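Local coordinates for ABC transporter periplasmic peptide-binding protein (Pseudoalteromonas, PDB 4QFP) that probably binds dipeptides and similar short peptides in the periplasm and delivers them to an ABC transporter for uptake, here holding threonine and valine, at residues G30-A35 with E261-A266; E36-S41 with K216-D221. All coordinates share one frame; numbering follows the deposited sequence.

Contact 1: G30-A35 with E261-A266; sequences GLVYCA and ECDVTA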
ATOM      1  N   GLY A  30      15.650  13.843  19.086  1.00 28.14           N
ATOM      2  CA  GLY A  30      14.800  13.765  17.917  1.00 29.87           C
ATOM      3  C   GLY A  30      15.326  12.718  16.963  1.00 27.27           C
ATOM      4  O   GLY A  30      16.395  12.141  17.175  1.00 27.39           O
ATOM      5  N   LEU A  31      14.572  12.469  15.902  1.00 24.15           N
ATOM      6  CA  LEU A  31      14.990  11.504  14.909  1.00 24.93           C
ATOM      7  C   LEU A  31      14.769  12.096  13.528  1.00 23.51           C
ATOM      8  O   LEU A  31      13.726  12.701  13.279  1.00 21.86           O
ATOM      9  CB  LEU A  31      14.210  10.198  15.088  1.00 25.52           C
ATOM     10  CG  LEU A  31      14.508   9.080  14.095  1.00 24.46           C
ATOM     11  CD1 LEU A  31      14.555   7.722  14.776  1.00 30.02           C
ATOM     12  CD2 LEU A  31      13.488   9.085  12.955  1.00 28.21           C
ATOM     13  N   VAL A  32      15.760  11.968  12.645  1.00 22.43           N
ATOM     14  CA  VAL A  32      15.571  12.367  11.257  1.00 20.14           C
ATOM     15  C   VAL A  32      15.464  11.122  10.373  1.00 19.74           C
ATOM     16  O   VAL A  32      16.296  10.213  10.428  1.00 19.74           O
ATOM     17  CB  VAL A  32      16.682  13.311  10.727  1.00 19.25           C
ATOM     18  CG1 VAL A  32      16.373  13.735   9.303  1.00 19.88           C
ATOM     19  CG2 VAL A  32      16.830  14.548  11.626  1.00 20.64           C
ATOM     20  N   TYR A  33      14.424  11.101   9.554  1.00 20.07           N
ATOM     21  CA  TYR A  33      14.076   9.935   8.762  1.00 20.06           C
ATOM     22  C   TYR A  33      14.085  10.348   7.290  1.00 19.59           C
ATOM     23  O   TYR A  33      13.276  11.170   6.887  1.00 19.14           O
ATOM     24  CB  TYR A  33      12.683   9.482   9.200  1.00 20.88           C
ATOM     25  CG  TYR A  33      12.104   8.291   8.484  1.00 19.53           C
ATOM     26  CD1 TYR A  33      11.637   8.398   7.181  1.00 20.36           C
ATOM     27  CD2 TYR A  33      11.976   7.069   9.130  1.00 20.46           C
ATOM     28  CE1 TYR A  33      11.085   7.307   6.534  1.00 21.78           C
ATOM     29  CE2 TYR A  33      11.425   5.976   8.490  1.00 22.00           C
ATOM     30  CZ  TYR A  33      10.985   6.100   7.194  1.00 22.50           C
ATOM     31  OH  TYR A  33      10.441   5.012   6.557  1.00 23.70           O
ATOM     32  N   CYS A  34      15.015   9.801   6.503  1.00 16.84           N
ATOM     33  CA  CYS A  34      15.088  10.091   5.064  1.00 21.33           C
ATOM     34  C   CYS A  34      13.971   9.381   4.324  1.00 18.23           C
ATOM     35  O   CYS A  34      13.979   8.153   4.212  1.00 17.68           O
ATOM     36  CB  CYS A  34      16.435   9.654   4.480  1.00 21.60           C
ATOM     37  SG  CYS A  34      17.681  10.956   4.408  1.00 31.12           S
ATOM     38  N   ALA A  35      13.020  10.157   3.820  1.00 15.51           N
ATOM     39  CA  ALA A  35      11.840   9.602   3.170  1.00 17.26           C
ATOM     40  C   ALA A  35      11.969   9.790   1.666  1.00 18.97           C
ATOM     41  O   ALA A  35      12.606  10.738   1.224  1.00 17.47           O
ATOM     42  CB  ALA A  35      10.592  10.291   3.684  1.00 17.31           C
ATOM     43  N   GLU A 261      23.445  12.631   8.634  1.00 26.58           N
ATOM     44  CA  GLU A 261      22.453  13.656   8.377  1.00 26.11           C
ATOM     45  C   GLU A 261      21.064  13.088   8.609  1.00 23.92           C
ATOM     46  O   GLU A 261      20.155  13.806   9.002  1.00 25.62           O
ATOM     47  CB  GLU A 261      22.582  14.192   6.949  1.00 27.81           C
ATOM     48  CG  GLU A 261      23.862  14.984   6.693  1.00 30.82           C
ATOM     49  CD  GLU A 261      23.993  15.420   5.242  1.00 34.37           C
ATOM     50  OE1 GLU A 261      23.081  16.123   4.748  1.00 32.32           O
ATOM     51  OE2 GLU A 261      25.001  15.042   4.595  1.00 36.13           O
ATOM     52  N   CYS A 262      20.897  11.793   8.356  1.00 24.68           N
ATOM     53  CA  CYS A 262      19.645  11.116   8.665  1.00 23.15           C
ATOM     54  C   CYS A 262      19.937  10.017   9.674  1.00 23.10           C
ATOM     55  O   CYS A 262      21.045   9.483   9.705  1.00 24.77           O
ATOM     56  CB  CYS A 262      19.026  10.493   7.401  1.00 27.18           C
ATOM     57  SG  CYS A 262      18.068  11.622   6.308  1.00 31.88           S
ATOM     58  N   ASP A 263      18.941   9.657  10.477  1.00 20.13           N
ATOM     59  CA  ASP A 263      19.095   8.587  11.455  1.00 18.75           C
ATOM     60  C   ASP A 263      18.500   7.282  10.946  1.00 20.06           C
ATOM     61  O   ASP A 263      18.917   6.205  11.353  1.00 20.71           O
ATOM     62  CB  ASP A 263      18.441   8.972  12.779  1.00 25.35           C
ATOM     63  CG  ASP A 263      18.989  10.268  13.340  1.00 27.05           C
ATOM     64  OD1 ASP A 263      20.225  10.446  13.338  1.00 31.59           O
ATOM     65  OD2 ASP A 263      18.182  11.111  13.769  1.00 28.84           O
ATOM     66  N   VAL A 264      17.514   7.391  10.064  1.00 20.38           N
ATOM     67  CA  VAL A 264      16.902   6.223   9.437  1.00 20.03           C
ATOM     68  C   VAL A 264      16.752   6.544   7.968  1.00 20.32           C
ATOM     69  O   VAL A 264      16.361   7.654   7.621  1.00 20.09           O
ATOM     70  CB  VAL A 264      15.493   5.943  10.017  1.00 22.34           C
ATOM     71  CG1 VAL A 264      14.861   4.740   9.341  1.00 19.19           C
ATOM     72  CG2 VAL A 264      15.572   5.725  11.514  1.00 17.88           C
ATOM     73  N   THR A 265      17.076   5.588   7.101  1.00 18.37           N
ATOM     74  CA  THR A 265      16.826   5.762   5.678  1.00 19.72           C
ATOM     75  C   THR A 265      15.826   4.730   5.164  1.00 19.26           C
ATOM     76  O   THR A 265      15.924   3.528   5.458  1.00 16.92           O
ATOM     77  CB  THR A 265      18.122   5.748   4.835  1.00 23.17           C
ATOM     78  OG1 THR A 265      17.804   6.040   3.470  1.00 25.02           O
ATOM     79  CG2 THR A 265      18.787   4.405   4.896  1.00 24.32           C
ATOM     80  N   ALA A 266      14.845   5.226   4.419  1.00 20.20           N
ATOM     81  CA  ALA A 266      13.805   4.384   3.845  1.00 22.15           C
ATOM     82  C   ALA A 266      14.229   3.804   2.505  1.00 18.78           C
ATOM     83  O   ALA A 266      14.910   4.458   1.724  1.00 19.79           O
ATOM     84  CB  ALA A 266      12.524   5.186   3.684  1.00 19.84           C
TER
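A parallel strand pair reinforced by a disulfide joins the N-terminal strand 30-35 of this solute-binding protein to strand 264-266 and the turn that leads into it. Tyr33 pairs with Val264 and Cys34 with Thr265, the short strand axes running 18° apart. Cys34 N donates to Val264 O at 2.8 Å, and Ala266 N returns the bond to Cys34 O at 3.1 Å. Where the pairing begins, Val32 O is gripped twice: Asp263 N reaches it at 2.7 Å, tilted from the carbonyl plane, whereas Val264 N lies in that plane at 3.1 Å. The carboxylate of Asp263 then answers the backbone N-H of the same valine, OD2 accepting from Val32 N at 2.8 Å in a nearly straight bond (169°), through its anti side and somewhat out of the carboxylate plane. Its CG lies beside its own backbone N (chi1 -57°), which turns the group back along Val32. Lys534 forms a salt bridge to the same OD2, so this oxygen serves two partners.

On the face that carries Cys34 and Thr265, SG of Cys34 is bonded to SG of Cys262, fixing the turn covalently to the strand beyond what the hydrogen bonds do; Val32 CG1 packs against the Cys262 sulfur. On the face of Tyr33 and Val264 the packing across the pair is mainly between carbon atoms: Val264 CG1 lies 3.7 Å from Tyr33 CD2, and Ala266 CB lies 3.6 Å from Tyr33 OH, near the far end of that ring. Strand 241-246 pairs with 30-35 along its other edge, and strand 500-513 continues the sheet beyond 264-266. Helix 250-258 packs over the disulfide face, its Arg253 touching both Cys34 and Thr265.

Contact 2: E36-S41 with K216-D221; sequences EANPVS and KEYRRD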
ATOM      1  N   GLU A  36      11.350   8.908   0.883  1.00 17.78           N
ATOM      2  CA  GLU A  36      11.548   8.923  -0.568  1.00 18.83           C
ATOM      3  C   GLU A  36      10.614   9.841  -1.369  1.00 18.68           C
ATOM      4  O   GLU A  36      10.829  10.052  -2.561  1.00 16.91           O
ATOM      5  CB  GLU A  36      11.498   7.502  -1.152  1.00 17.76           C
ATOM      6  CG  GLU A  36      10.098   6.905  -1.283  1.00 17.47           C
ATOM      7  CD  GLU A  36       9.654   6.179  -0.030  1.00 17.97           C
ATOM      8  OE1 GLU A  36      10.344   6.301   1.000  1.00 24.48           O
ATOM      9  OE2 GLU A  36       8.628   5.469  -0.069  1.00 20.47           O
ATOM     10  N   ALA A  37       9.580  10.391  -0.742  1.00 17.34           N
ATOM     11  CA  ALA A  37       8.666  11.257  -1.486  1.00 17.34           C
ATOM     12  C   ALA A  37       7.804  12.096  -0.551  1.00 16.62           C
ATOM     13  O   ALA A  37       7.741  11.815   0.639  1.00 17.06           O
ATOM     14  CB  ALA A  37       7.784  10.420  -2.412  1.00 18.08           C
ATOM     15  N   ASN A  38       7.156  13.126  -1.092  1.00 15.42           N
ATOM     16  CA  ASN A  38       6.224  13.936  -0.312  1.00 15.82           C
ATOM     17  C   ASN A  38       5.047  13.087   0.122  1.00 15.95           C
ATOM     18  O   ASN A  38       4.713  12.101  -0.544  1.00 17.47           O
ATOM     19  CB  ASN A  38       5.669  15.098  -1.143  1.00 17.68           C
ATOM     20  CG  ASN A  38       6.706  16.132  -1.487  1.00 16.42           C
ATOM     21  OD1 ASN A  38       6.875  16.488  -2.655  1.00 19.42           O
ATOM     22  ND2 ASN A  38       7.380  16.652  -0.479  1.00 14.32           N
ATOM     23  N   PRO A  39       4.402  13.463   1.236  1.00 16.38           N
ATOM     24  CA  PRO A  39       3.080  12.893   1.495  1.00 15.16           C
ATOM     25  C   PRO A  39       2.112  13.611   0.579  1.00 16.21           C
ATOM     26  O   PRO A  39       2.321  14.791   0.304  1.00 19.62           O
ATOM     27  CB  PRO A  39       2.809  13.279   2.950  1.00 14.81           C
ATOM     28  CG  PRO A  39       3.600  14.529   3.158  1.00 16.00           C
ATOM     29  CD  PRO A  39       4.824  14.408   2.288  1.00 14.63           C
ATOM     30  N   VAL A  40       1.083  12.924   0.097  1.00 15.12           N
ATOM     31  CA  VAL A  40       0.152  13.537  -0.831  1.00 16.11           C
ATOM     32  C   VAL A  40      -1.044  14.081  -0.065  1.00 17.75           C
ATOM     33  O   VAL A  40      -1.898  14.770  -0.626  1.00 18.84           O
ATOM     34  CB  VAL A  40      -0.306  12.534  -1.899  1.00 16.59           C
ATOM     35  CG1 VAL A  40       0.880  12.059  -2.685  1.00 18.26           C
ATOM     36  CG2 VAL A  40      -0.995  11.342  -1.254  1.00 11.49           C
ATOM     37  N   SER A  41      -1.075  13.779   1.227  1.00 15.90           N
ATOM     38  CA  SER A  41      -2.155  14.194   2.109  1.00 18.54           C
ATOM     39  C   SER A  41      -1.785  13.798   3.527  1.00 18.22           C
ATOM     40  O   SER A  41      -0.858  13.018   3.725  1.00 15.33           O
ATOM     41  CB  SER A  41      -3.460  13.509   1.704  1.00 16.22           C
ATOM     42  OG  SER A  41      -4.481  13.760   2.653  1.00 20.38           O
ATOM     43  N   LYS A 216       3.307  19.549  13.093  1.00 20.23           N
ATOM     44  CA  LYS A 216       3.893  20.867  13.325  1.00 19.69           C
ATOM     45  C   LYS A 216       3.998  21.665  12.034  1.00 22.33           C
ATOM     46  O   LYS A 216       3.484  22.789  11.944  1.00 15.69           O
ATOM     47  CB  LYS A 216       5.285  20.747  13.948  1.00 20.74           C
ATOM     48  CG  LYS A 216       5.984  22.091  14.175  1.00 26.00           C
ATOM     49  CD  LYS A 216       5.055  23.090  14.865  1.00 28.75           C
ATOM     50  CE  LYS A 216       5.826  24.204  15.578  1.00 37.14           C
ATOM     51  NZ  LYS A 216       6.547  25.105  14.631  1.00 43.13           N
ATOM     52  N   GLU A 217       4.668  21.082  11.042  1.00 16.02           N
ATOM     53  CA  GLU A 217       4.932  21.775   9.787  1.00 22.38           C
ATOM     54  C   GLU A 217       5.170  20.811   8.630  1.00 21.73           C
ATOM     55  O   GLU A 217       5.682  19.706   8.816  1.00 17.50           O
ATOM     56  CB  GLU A 217       6.164  22.672   9.936  1.00 26.27           C
ATOM     57  CG  GLU A 217       6.445  23.554   8.733  1.00 29.65           C
ATOM     58  CD  GLU A 217       7.716  24.369   8.894  1.00 37.33           C
ATOM     59  OE1 GLU A 217       8.594  23.961   9.691  1.00 31.50           O
ATOM     60  OE2 GLU A 217       7.831  25.419   8.218  1.00 39.44           O
ATOM     61  N   TYR A 218       4.812  21.258   7.435  1.00 15.71           N
ATOM     62  CA  TYR A 218       5.121  20.527   6.221  1.00 19.24           C
ATOM     63  C   TYR A 218       5.600  21.504   5.167  1.00 20.95           C
ATOM     64  O   TYR A 218       4.937  22.506   4.876  1.00 20.59           O
ATOM     65  CB  TYR A 218       3.903  19.751   5.714  1.00 18.78           C
ATOM     66  CG  TYR A 218       4.054  19.216   4.304  1.00 16.19           C
ATOM     67  CD1 TYR A 218       5.176  18.478   3.924  1.00 16.57           C
ATOM     68  CD2 TYR A 218       3.072  19.451   3.351  1.00 18.65           C
ATOM     69  CE1 TYR A 218       5.302  17.985   2.629  1.00 17.61           C
ATOM     70  CE2 TYR A 218       3.194  18.978   2.065  1.00 19.86           C
ATOM     71  CZ  TYR A 218       4.303  18.241   1.708  1.00 18.01           C
ATOM     72  OH  TYR A 218       4.399  17.781   0.420  1.00 19.14           O
ATOM     73  N   ARG A 219       6.773  21.224   4.617  1.00 18.20           N
ATOM     74  CA  ARG A 219       7.314  22.028   3.535  1.00 21.54           C
ATOM     75  C   ARG A 219       7.543  21.126   2.328  1.00 20.54           C
ATOM     76  O   ARG A 219       8.440  20.288   2.328  1.00 20.81           O
ATOM     77  CB  ARG A 219       8.592  22.738   3.984  1.00 27.42           C
ATOM     78  CG  ARG A 219       8.385  24.225   4.244  1.00 34.10           C
ATOM     79  CD  ARG A 219       9.279  24.782   5.351  1.00 34.86           C
ATOM     80  NE  ARG A 219      10.707  24.704   5.042  1.00 42.37           N
ATOM     81  CZ  ARG A 219      11.313  25.402   4.082  1.00 48.56           C
ATOM     82  NH1 ARG A 219      10.615  26.222   3.307  1.00 45.85           N
ATOM     83  NH2 ARG A 219      12.623  25.270   3.887  1.00 49.21           N
ATOM     84  N   ARG A 220       6.690  21.283   1.324  1.00 17.74           N
ATOM     85  CA  ARG A 220       6.700  20.431   0.146  1.00 19.54           C
ATOM     86  C   ARG A 220       8.087  20.347  -0.471  1.00 21.07           C
ATOM     87  O   ARG A 220       8.728  21.370  -0.728  1.00 22.58           O
ATOM     88  CB  ARG A 220       5.689  20.955  -0.876  1.00 24.73           C
ATOM     89  CG  ARG A 220       5.669  20.223  -2.204  1.00 23.86           C
ATOM     90  CD  ARG A 220       4.254  20.202  -2.772  1.00 24.71           C
ATOM     91  NE  ARG A 220       3.324  19.548  -1.846  1.00 32.97           N
ATOM     92  CZ  ARG A 220       2.614  18.452  -2.123  1.00 35.09           C
ATOM     93  NH1 ARG A 220       2.699  17.870  -3.320  1.00 31.88           N
ATOM     94  NH2 ARG A 220       1.805  17.942  -1.200  1.00 28.11           N
ATOM     95  N   ASP A 221       8.526  19.114  -0.708  1.00 18.32           N
ATOM     96  CA  ASP A 221       9.838  18.802  -1.267  1.00 18.19           C
ATOM     97  C   ASP A 221      10.976  19.022  -0.274  1.00 19.32           C
ATOM     98  O   ASP A 221      12.145  18.932  -0.644  1.00 16.95           O
ATOM     99  CB  ASP A 221      10.111  19.588  -2.557  1.00 19.40           C
ATOM    100  CG  ASP A 221       9.067  19.351  -3.626  1.00 20.85           C
ATOM    101  OD1 ASP A 221       8.646  18.193  -3.816  1.00 23.04           O
ATOM    102  OD2 ASP A 221       8.665  20.329  -4.295  1.00 24.27           O
TER
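Tyr218 is held between a proline and its own chain: CG of Pro39 sits over one ring face, 4.2 Å from the centroid and 25° off the normal, a CH-pi contact, while the backbone N of Arg220 lies over the opposite face. Both are displaced toward the rim. The closest carbon approach is Pro39 CD to Tyr218 CE1, 3.6 Å. With CG anti to the backbone N (chi1 167°), the ring reaches across to meet the pyrrolidine coming from the other direction. The Asn38 side chain lies across the phenol end at about a right angle, its CB 3.4 Å from Tyr218 OH, and its amide plane stands 75° from the ring. Beyond it, the Asp221 carboxylate bends back toward the amide, its plane turned obliquely to it.

Arg220 folds at chi2 and chi3 and brings NH2 to 3.5 Å from Pro39 O. Phe42 meets the Tyr218 ring edge-to-face, and Asn415 donates to Asn38 O, tying the loop to helix 414-422. Such proline-on-tyrosine packing, at the end of strand 213-219 where the chain turns into its antiparallel partner 223-228, joins a beta-hairpin to the loop leading into helix 50-60.

From the N terminus, the chain first lays down strand 30-35 and passes directly into the loop 36-41, so the first halves of both contacts are consecutive. Residues 216-221 return first, closing the loop of contact 2; residues 261-266 arrive later and close the longer one of contact 1, within which contact 2 lies. The centres are 14 Å apart, and the two meet where Glu36 OE1 packs against Ala266 CB at 3.6 Å. Both reach one mixed sheet: contact 1 sets the N-terminal strand beside 264-266, and contact 2 joins the following loop to the hairpin of strands 213-219 and 223-228, whose second strand pairs with 241-246.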